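Local coordinates for choline dehydrogenase and related flavoproteins (PDB 3Q9T), which oxidises formate as a flavoenzyme of the glucose-methanol-choline oxidoreductase family, with 8-formyl-FAD bound at its catalytic site, at residues G104-W112 with S385-E393; F320-R328 with D395-A403. All coordinates share one frame; numbering follows the deposited sequence. Where two conformers were deposited one is given.

How the contacts relate
Both contacts draw on strand 392-397 and sit at its two ends: contact 1 uses the turn and extended chain that lead into it, contact 2 the turn by which the chain leaves it. Their centres lie 30 Å apart, and apart from adjoining in sequence at 385-393 and 395-403 they do not touch. The order 104-112, 320-328, 385-393, 395-403 makes the two contacts cross along the chain. Contact 1 lies away from the FAD-binding residues. Contact 2 comes nearer to the flavin pocket: the side chain of Met399 is about 11 Å from that of Tyr98, and that of Cys398 about 12 Å from that of Thr100, both FAD-binding residues.

Contact 1. Residues G104-W112 with S385-E393; sequences GHKATFDQW and SPLGQPHFE
His105 lays one face of its imidazole over Gln389, and the same ring caps helix 106-110: this is a helix N-cap packed against a type I beta turn, Ser385 to Gly388, and the chain that runs from it into strand 392-397. The CA of Gln389 stands 4.0 Å from the centroid of the His105 ring and only 15° off its normal, a CH-pi contact over the face. Gln389 CG lies over the same ring, 3.7 Å from His105 ND1, and the two side chains cross there at about a right angle. The imidazole comes to this position because CG is anti to the backbone N (chi1 -166°), which also brings ND1 round to the start of the helix. There ND1 accepts from Ala107 N at 3.1 Å, the donor lying 24° out of the ring plane. This bond fixes the rotation of the ring and, if the imidazole is neutral, would place its proton on NE2. Pro390 reaches the ring obliquely, its CD 4.0 Å from His105 CD2. The carbonyl O of Leu387 lies 3.8 Å from His105 CE1, also at a slant.

At the second residue of the helix, Ala107 CB meets the turn, 3.7 Å from CB of Leu387. The mainly apolar patch so formed is flanked by a more polar one on Thr108, whose OG1 stands beside the backbone N and is hydrogen-bonded to Asp551 OD1. The other oxygen of that carboxylate takes the backbone N of His105, so Asp551 clasps the first turn of the helix from outside both segments. The turn itself is closed by Gly388 N donating to Ser385 O. The chain beyond it is tied back by the side chain of Ser385, whose OG donates at 2.7 Å to Pro390 O from above the carbonyl plane.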
# COMPACT_ATOMS: atom_id res chain seq x y z
N GLY A 104 -14.27 27.11 9.41
CA GLY A 104 -13.80 27.30 8.06
C GLY A 104 -14.01 28.71 7.52
O GLY A 104 -14.52 29.59 8.20
N HIS A 105 -13.64 28.90 6.26
CA HIS A 105 -13.54 30.24 5.70
C HIS A 105 -14.85 30.62 5.01
O HIS A 105 -15.44 29.81 4.31
CB HIS A 105 -12.36 30.29 4.73
CG HIS A 105 -11.96 31.68 4.34
ND1 HIS A 105 -12.60 32.39 3.34
CD2 HIS A 105 -10.96 32.48 4.79
CE1 HIS A 105 -12.01 33.57 3.20
NE2 HIS A 105 -11.01 33.65 4.07
N LYS A 106 -15.29 31.84 5.24
CA LYS A 106 -16.53 32.35 4.67
C LYS A 106 -16.61 32.21 3.14
O LYS A 106 -17.64 31.83 2.60
CB LYS A 106 -16.72 33.83 5.07
CG LYS A 106 -17.78 34.61 4.27
CD LYS A 106 -17.98 36.01 4.88
CE LYS A 106 -18.50 37.01 3.86
NZ LYS A 106 -19.74 36.57 3.16
N ALA A 107 -15.53 32.50 2.45
CA ALA A 107 -15.54 32.44 1.00
C ALA A 107 -15.86 31.03 0.51
O ALA A 107 -16.47 30.84 -0.54
CB ALA A 107 -14.22 32.90 0.44
N THR A 108 -15.45 30.04 1.30
CA THR A 108 -15.63 28.66 0.89
C THR A 108 -17.09 28.24 1.05
O THR A 108 -17.67 27.62 0.15
CB THR A 108 -14.70 27.73 1.67
OG1 THR A 108 -13.34 28.00 1.28
CG2 THR A 108 -15.03 26.28 1.39
N PHE A 109 -17.68 28.60 2.17
CA PHE A 109 -19.07 28.26 2.42
C PHE A 109 -19.98 29.03 1.46
O PHE A 109 -21.00 28.52 1.02
CB PHE A 109 -19.44 28.55 3.86
CG PHE A 109 -18.99 27.50 4.84
CD1 PHE A 109 -19.78 26.38 5.08
CD2 PHE A 109 -17.81 27.65 5.55
CE1 PHE A 109 -19.39 25.41 6.01
CE2 PHE A 109 -17.41 26.71 6.47
CZ PHE A 109 -18.20 25.58 6.70
N ASP A 110 -19.59 30.25 1.13
CA ASP A 110 -20.35 31.02 0.16
C ASP A 110 -20.45 30.28 -1.16
O ASP A 110 -21.44 30.43 -1.86
CB ASP A 110 -19.74 32.41 -0.05
CG ASP A 110 -20.19 33.41 0.99
OD1 ASP A 110 -21.16 33.13 1.73
OD2 ASP A 110 -19.57 34.50 1.07
N GLN A 111 -19.44 29.49 -1.51
CA GLN A 111 -19.46 28.76 -2.77
C GLN A 111 -20.38 27.55 -2.72
O GLN A 111 -20.67 26.95 -3.74
CB GLN A 111 -18.05 28.36 -3.21
CG GLN A 111 -17.07 29.51 -3.28
CD GLN A 111 -17.58 30.66 -4.12
OE1 GLN A 111 -17.67 30.55 -5.35
NE2 GLN A 111 -17.93 31.77 -3.47
N TRP A 112 -20.84 27.19 -1.53
CA TRP A 112 -21.85 26.14 -1.44
C TRP A 112 -23.12 26.57 -2.19
O TRP A 112 -23.94 25.75 -2.58
CB TRP A 112 -22.20 25.80 -0.00
CG TRP A 112 -21.12 25.08 0.78
CD1 TRP A 112 -19.77 25.11 0.55
CD2 TRP A 112 -21.30 24.23 1.91
NE1 TRP A 112 -19.11 24.33 1.46
CE2 TRP A 112 -20.03 23.78 2.32
CE3 TRP A 112 -22.43 23.79 2.62
CZ2 TRP A 112 -19.85 22.93 3.40
CZ3 TRP A 112 -22.25 22.94 3.70
CH2 TRP A 112 -20.96 22.52 4.08
N SER A 385 -6.52 28.52 -3.42
CA SER A 385 -7.39 29.37 -2.60
C SER A 385 -7.56 30.74 -3.25
O SER A 385 -7.05 31.74 -2.74
CB SER A 385 -6.77 29.55 -1.21
OG SER A 385 -6.68 28.32 -0.52
N PRO A 386 -8.29 30.80 -4.38
CA PRO A 386 -8.36 32.04 -5.15
C PRO A 386 -9.17 33.13 -4.45
O PRO A 386 -9.31 34.23 -4.99
CB PRO A 386 -9.09 31.62 -6.43
CG PRO A 386 -9.95 30.45 -6.00
CD PRO A 386 -9.14 29.73 -4.95
N LEU A 387 -9.69 32.84 -3.27
CA LEU A 387 -10.61 33.74 -2.58
C LEU A 387 -10.07 34.09 -1.20
O LEU A 387 -10.82 34.45 -0.30
CB LEU A 387 -11.99 33.09 -2.45
CG LEU A 387 -13.15 33.43 -3.38
CD1 LEU A 387 -12.69 33.87 -4.76
CD2 LEU A 387 -14.10 32.24 -3.48
N GLY A 388 -8.76 33.95 -1.03
CA GLY A 388 -8.10 34.41 0.18
C GLY A 388 -8.06 33.41 1.31
O GLY A 388 -7.53 33.72 2.39
N GLN A 389 -8.60 32.21 1.09
CA GLN A 389 -8.60 31.13 2.08
C GLN A 389 -7.18 30.70 2.46
O GLN A 389 -6.23 30.94 1.70
CB GLN A 389 -9.33 29.90 1.52
CG GLN A 389 -10.77 30.11 1.12
CD GLN A 389 -10.96 30.18 -0.39
OE1 GLN A 389 -11.89 29.58 -0.93
NE2 GLN A 389 -10.08 30.91 -1.07
N PRO A 390 -7.03 30.03 3.61
CA PRO A 390 -5.71 29.49 3.96
C PRO A 390 -5.28 28.47 2.91
O PRO A 390 -6.11 28.01 2.12
CB PRO A 390 -5.96 28.74 5.27
CG PRO A 390 -7.23 29.32 5.81
CD PRO A 390 -8.04 29.72 4.63
N HIS A 391 -3.99 28.13 2.90
CA HIS A 391 -3.52 26.96 2.16
C HIS A 391 -3.40 25.75 3.08
O HIS A 391 -3.60 24.61 2.64
CB HIS A 391 -2.18 27.26 1.50
CG HIS A 391 -2.28 28.21 0.36
ND1 HIS A 391 -1.37 29.23 0.16
CD2 HIS A 391 -3.17 28.30 -0.65
CE1 HIS A 391 -1.70 29.90 -0.94
NE2 HIS A 391 -2.79 29.36 -1.44
N PHE A 392 -3.07 25.98 4.34
CA PHE A 392 -2.86 24.87 5.28
C PHE A 392 -3.52 25.08 6.62
O PHE A 392 -3.77 26.21 7.02
CB PHE A 392 -1.37 24.62 5.50
CG PHE A 392 -0.67 24.08 4.30
CD1 PHE A 392 -0.48 22.71 4.16
CD2 PHE A 392 -0.23 24.94 3.29
CE1 PHE A 392 0.16 22.20 3.02
CE2 PHE A 392 0.40 24.44 2.15
CZ PHE A 392 0.59 23.07 2.01
N GLU A 393 -3.82 23.97 7.28
CA GLU A 393 -3.96 23.96 8.73
C GLU A 393 -2.72 23.26 9.24
O GLU A 393 -2.43 22.12 8.85
CB GLU A 393 -5.22 23.22 9.21
CG GLU A 393 -5.15 22.86 10.69
CD GLU A 393 -6.49 22.38 11.28
OE1 GLU A 393 -6.49 21.91 12.44
OE2 GLU A 393 -7.54 22.48 10.60

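Contact 2. Residues F320-R328 with D395-A403; sequences FGMDDVLLR and DFVCMFGTA
Met399 is the bump of this contact: its SD fits between Leu326 CB and Leu327 CG, with Met322 CB the neighbour on the CE side. The outer wall is Leu327, whose CG lies 4.1 Å from Met399 SD. Met399 CG sits between the backbone N and the carbonyl carbon (chi1 87°), and the chain, extended at chi2 and bent at chi3, carries the thioether to the helix. The exact place of CE is doubtful, because it crowds the backbone of Asp323. The side chains of Asp323 and Met399 run antiparallel past one another, and Asp323 OD1 lies 3.3 Å from Met399 CB, against the root of that side chain. Asp323 OD2 accepts from Phe400 N at 3.1 Å, the donor 35° out of the carboxylate plane on the syn side, while OD1 accepts from His416 N.

The hollow belongs to helix 323-327, short and widened by a pi-type turn, which packs on the chain leaving strand 392-397 through an inverse gamma turn centred on Cys398. That turn presents Cys398 O to Met322 N, a 2.8 Å hydrogen bond just ahead of the helix. Beside it Met322 CG rests 4.0 Å from Cys398 SG. On the more exposed side Leu327 CD1 lies 4.0 Å from Phe400 CB, while the side chain of Phe400 also touches Pro411.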
# COMPACT_ATOMS: atom_id res chain seq x y z
N PHE A 320 9.66 20.00 26.48
CA PHE A 320 8.94 20.75 25.45
C PHE A 320 7.99 19.87 24.64
O PHE A 320 7.50 20.24 23.58
CB PHE A 320 9.91 21.55 24.58
CG PHE A 320 10.54 22.70 25.32
CD1 PHE A 320 9.95 23.96 25.30
CD2 PHE A 320 11.69 22.51 26.06
CE1 PHE A 320 10.51 25.01 25.99
CE2 PHE A 320 12.26 23.56 26.76
CZ PHE A 320 11.67 24.82 26.73
N GLY A 321 7.70 18.70 25.18
CA GLY A 321 6.64 17.86 24.67
C GLY A 321 6.18 16.99 25.81
O GLY A 321 6.81 16.98 26.85
N MET A 322 5.09 16.26 25.62
CA MET A 322 4.46 15.53 26.71
C MET A 322 4.78 14.05 26.77
O MET A 322 4.23 13.32 27.60
CB MET A 322 2.95 15.75 26.62
CG MET A 322 2.56 17.21 26.80
SD MET A 322 2.99 17.78 28.46
CE MET A 322 2.12 16.57 29.48
N ASP A 323 5.67 13.59 25.89
CA ASP A 323 6.00 12.17 25.79
C ASP A 323 6.33 11.54 27.14
O ASP A 323 5.87 10.43 27.45
CB ASP A 323 7.17 11.96 24.82
CG ASP A 323 6.93 12.60 23.46
OD1 ASP A 323 6.63 13.82 23.40
OD2 ASP A 323 7.04 11.88 22.45
N ASP A 324 7.14 12.23 27.93
CA ASP A 324 7.64 11.63 29.17
C ASP A 324 6.57 11.56 30.26
O ASP A 324 6.72 10.86 31.25
CB ASP A 324 8.86 12.39 29.69
CG ASP A 324 9.88 11.47 30.35
OD1 ASP A 324 10.20 10.41 29.76
OD2 ASP A 324 10.34 11.79 31.47
N VAL A 325 5.48 12.29 30.05
CA VAL A 325 4.41 12.33 31.02
C VAL A 325 3.27 11.40 30.61
O VAL A 325 2.75 10.65 31.43
CB VAL A 325 3.85 13.75 31.18
CG1 VAL A 325 2.76 13.76 32.24
CG2 VAL A 325 4.98 14.74 31.52
N LEU A 326 2.89 11.45 29.34
CA LEU A 326 1.71 10.72 28.89
C LEU A 326 2.01 9.40 28.18
O LEU A 326 1.25 8.43 28.31
CB LEU A 326 0.84 11.62 28.02
CG LEU A 326 0.25 12.81 28.79
CD1 LEU A 326 -0.41 13.81 27.84
CD2 LEU A 326 -0.73 12.31 29.83
N LEU A 327 3.11 9.36 27.44
CA LEU A 327 3.37 8.23 26.55
C LEU A 327 4.10 7.07 27.21
O LEU A 327 3.85 5.92 26.88
CB LEU A 327 4.17 8.68 25.33
CG LEU A 327 3.46 8.77 23.98
CD1 LEU A 327 4.52 8.83 22.88
CD2 LEU A 327 2.52 7.58 23.76
N ARG A 328 5.02 7.39 28.11
CA ARG A 328 5.89 6.37 28.70
C ARG A 328 5.43 6.03 30.10
O ARG A 328 4.92 6.89 30.83
CB ARG A 328 7.36 6.84 28.68
CG ARG A 328 7.91 6.99 27.27
CD ARG A 328 9.40 7.24 27.20
NE ARG A 328 9.73 8.65 27.41
CZ ARG A 328 9.92 9.53 26.43
NH1 ARG A 328 9.81 9.14 25.16
NH2 ARG A 328 10.22 10.79 26.72
N ASP A 395 -1.20 21.82 12.50
CA ASP A 395 -1.43 21.39 13.86
C ASP A 395 -0.13 21.05 14.54
O ASP A 395 0.61 20.19 14.07
CB ASP A 395 -2.36 20.17 13.90
CG ASP A 395 -3.66 20.43 13.17
OD1 ASP A 395 -4.28 21.51 13.43
OD2 ASP A 395 -4.04 19.59 12.33
N PHE A 396 0.13 21.73 15.65
CA PHE A 396 1.33 21.50 16.41
C PHE A 396 1.04 20.65 17.63
O PHE A 396 0.81 21.17 18.71
CB PHE A 396 1.96 22.83 16.79
CG PHE A 396 2.26 23.69 15.59
CD1 PHE A 396 3.41 23.49 14.86
CD2 PHE A 396 1.37 24.67 15.19
CE1 PHE A 396 3.69 24.25 13.75
CE2 PHE A 396 1.64 25.44 14.07
CZ PHE A 396 2.80 25.23 13.35
N VAL A 397 1.06 19.33 17.44
CA VAL A 397 0.73 18.40 18.51
C VAL A 397 1.96 18.27 19.39
O VAL A 397 3.05 17.98 18.90
CB VAL A 397 0.33 17.02 17.95
CG1 VAL A 397 -0.06 16.07 19.06
CG2 VAL A 397 -0.80 17.17 16.96
N CYS A 398 1.80 18.49 20.69
CA CYS A 398 2.95 18.57 21.59
C CYS A 398 3.35 17.24 22.18
O CYS A 398 3.60 17.14 23.38
CB CYS A 398 2.73 19.61 22.70
SG CYS A 398 1.26 19.36 23.69
N MET A 399 3.42 16.21 21.34
CA MET A 399 4.07 14.95 21.70
C MET A 399 4.10 14.06 20.47
O MET A 399 3.50 14.38 19.45
CB MET A 399 3.37 14.26 22.89
CG MET A 399 2.21 13.35 22.54
SD MET A 399 1.54 12.42 23.96
CE MET A 399 2.98 12.20 24.93
N PHE A 400 4.83 12.95 20.53
CA PHE A 400 4.79 12.00 19.43
C PHE A 400 3.36 11.49 19.29
O PHE A 400 2.77 11.05 20.27
CB PHE A 400 5.72 10.82 19.65
CG PHE A 400 5.77 9.88 18.48
CD1 PHE A 400 6.65 10.10 17.43
CD2 PHE A 400 4.93 8.79 18.41
CE1 PHE A 400 6.71 9.24 16.35
CE2 PHE A 400 4.99 7.91 17.32
CZ PHE A 400 5.88 8.14 16.29
N GLY A 401 2.81 11.54 18.08
CA GLY A 401 1.45 11.08 17.85
C GLY A 401 1.35 9.89 16.90
O GLY A 401 1.54 10.03 15.69
N THR A 402 1.02 8.72 17.46
CA THR A 402 0.92 7.49 16.69
C THR A 402 -0.09 7.64 15.58
O THR A 402 0.08 7.04 14.53
CB THR A 402 0.50 6.28 17.54
OG1 THR A 402 -0.62 6.66 18.35
CG2 THR A 402 1.65 5.83 18.44
N ALA A 403 -1.15 8.42 15.82
CA ALA A 403 -2.20 8.62 14.82
C ALA A 403 -1.69 9.28 13.55
O ALA A 403 -2.36 9.26 12.52
CB ALA A 403 -3.36 9.42 15.40